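Local coordinates for KaiC-like domain-containing protein (PDB 2EKD) that is of unknown function but is a KaiC-like protein related to P-loop NTPases and may bind nucleotides, at residues L179-D183 / S184-I188. Residues are numbered along the deposited sequence; the frame is centred on the assembly and turned at random.
Sequences LEITD and SGIII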
loop_
_atom_site.group_PDB
_atom_site.type_symbol
_atom_site.label_atom_id
_atom_site.label_comp_id
_atom_site.label_asym_id
_atom_site.label_seq_id
_atom_site.Cartn_x
_atom_site.Cartn_y
_atom_site.Cartn_z
ATOM N N LEU F 179 19.992 15.130 12.748
ATOM C CA LEU F 179 19.723 14.865 14.149
ATOM C C LEU F 179 18.309 14.326 14.252
ATOM O O LEU F 179 17.405 14.794 13.554
ATOM C CB LEU F 179 19.821 16.143 14.989
ATOM C CG LEU F 179 21.184 16.838 15.079
ATOM C CD1 LEU F 179 21.080 18.034 16.016
ATOM C CD2 LEU F 179 22.238 15.853 15.581
ATOM N N GLU F 180 18.113 13.331 15.106
ATOM C CA GLU F 180 16.780 12.791 15.285
ATOM C C GLU F 180 16.435 12.823 16.767
ATOM O O GLU F 180 17.129 12.222 17.593
ATOM C CB GLU F 180 16.675 11.360 14.749
ATOM C CG GLU F 180 15.256 11.029 14.301
ATOM C CD GLU F 180 15.056 9.577 13.897
ATOM O OE1 GLU F 180 15.933 9.014 13.199
ATOM O OE2 GLU F 180 14.004 9.005 14.270
ATOM N N ILE F 181 15.371 13.543 17.102
ATOM C CA ILE F 181 14.943 13.643 18.482
ATOM C C ILE F 181 14.151 12.417 18.917
ATOM O O ILE F 181 13.183 12.032 18.260
ATOM C CB ILE F 181 14.053 14.881 18.714
ATOM C CG1 ILE F 181 14.817 16.156 18.348
ATOM C CG2 ILE F 181 13.610 14.921 20.172
ATOM C CD1 ILE F 181 14.020 17.432 18.550
ATOM N N THR F 182 14.575 11.802 20.018
ATOM C CA THR F 182 13.880 10.635 20.568
ATOM C C THR F 182 13.739 10.861 22.064
ATOM O O THR F 182 14.287 11.819 22.597
ATOM C CB THR F 182 14.659 9.317 20.355
ATOM O OG1 THR F 182 15.859 9.334 21.139
ATOM C CG2 THR F 182 15.007 9.133 18.885
ATOM N N ASP F 183 13.009 9.976 22.737
ATOM C CA ASP F 183 12.798 10.095 24.178
ATOM C C ASP F 183 14.064 9.963 25.014
ATOM O O ASP F 183 14.176 10.581 26.066
ATOM C CB ASP F 183 11.777 9.060 24.659
ATOM C CG ASP F 183 10.360 9.404 24.243
ATOM O OD1 ASP F 183 9.952 10.572 24.444
ATOM O OD2 ASP F 183 9.657 8.508 23.723
ATOM N N SER F 184 15.017 9.159 24.553
ATOM C CA SER F 184 16.254 8.971 25.305
ATOM C C SER F 184 17.319 9.992 24.922
ATOM O O SER F 184 18.410 10.008 25.492
ATOM C CB SER F 184 16.785 7.552 25.094
ATOM O OG SER F 184 17.022 7.293 23.721
ATOM N N GLY F 185 16.999 10.850 23.958
ATOM C CA GLY F 185 17.959 11.856 23.540
ATOM C C GLY F 185 17.987 12.110 22.045
ATOM O O GLY F 185 17.156 11.602 21.288
ATOM N N ILE F 186 18.964 12.897 21.617
ATOM C CA ILE F 186 19.103 13.241 20.211
ATOM C C ILE F 186 20.111 12.334 19.517
ATOM O O ILE F 186 21.281 12.274 19.904
ATOM C CB ILE F 186 19.542 14.715 20.064
ATOM C CG1 ILE F 186 18.533 15.622 20.780
ATOM C CG2 ILE F 186 19.644 15.089 18.601
ATOM C CD1 ILE F 186 18.997 17.041 20.920
ATOM N N ILE F 187 19.655 11.617 18.495
ATOM C CA ILE F 187 20.543 10.729 17.763
ATOM C C ILE F 187 21.175 11.479 16.603
ATOM O O ILE F 187 20.495 12.199 15.872
ATOM C CB ILE F 187 19.803 9.520 17.170
ATOM C CG1 ILE F 187 19.146 8.704 18.280
ATOM C CG2 ILE F 187 20.789 8.650 16.385
ATOM C CD1 ILE F 187 18.358 7.504 17.761
ATOM N N ILE F 188 22.482 11.315 16.452
ATOM C CA ILE F 188 23.208 11.943 15.361
ATOM C C ILE F 188 23.303 10.896 14.261
ATOM O O ILE F 188 24.249 10.118 14.221
ATOM C CB ILE F 188 24.615 12.360 15.805
ATOM C CG1 ILE F 188 24.496 13.369 16.958
ATOM C CG2 ILE F 188 25.383 12.959 14.626
ATOM C CD1 ILE F 188 25.802 13.789 17.578
#
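Gly185 O is gripped twice by Thr182: the hydroxyl OG1 donates to it at 2.6 Å, and the backbone N of Thr182 reaches the same oxygen at 2.9 Å. The two donors arrive from opposite faces of the Gly185 carbonyl plane. With chi1 of Thr182 at 68°, OG1 lies between its own backbone N and carbonyl carbon, turned to the strand across the turn, while CG2 is left to meet Ile187 CD1, the two side chains crossing at about a right angle. A weak bond from Ser184 OG also ends on Thr182 OG1.

Thr182 to Gly185 forms a type I beta turn. Its closing bond, Gly185 N to Thr182 O, is long at 3.2 Å, and the donor stands above the carbonyl plane instead of along a lone pair. Gly185 has a phi of 141°, in the region that glycine, lacking a CB, readily adopts, and this lets the chain leave the turn into strand 185-190. Farther along, Glu180 and Ile187 make the regular hydrogen-bonded antiparallel pair: Glu180 N reaches Ile187 O, and Ile187 N reaches Glu180 O, each at 2.7 Å, the second nearly straight with an N-H...O angle of 165°. A CA-H...O contact from Leu179 to Ile187 O and another from Ile186 to Glu180 O flank it.

The face bearing Leu179, Ile181, Ile186 and Ile188 is apolar. Leu179 CD2 lies 3.6 Å from Ile188 CG1, side chains alongside and pointing the same way, while Leu179 CB meets Ile186 CG2 at 3.8 Å.

This beta hairpin lies toward one end of the mixed sheet: strand 177-182 runs parallel to 17-22, whereas 185-190 reverses direction and is followed by short strand 200-201. Ile181 and Ile186 both pack on Leu31 of helix 29-37, which joins the hairpin's apolar face to that helix.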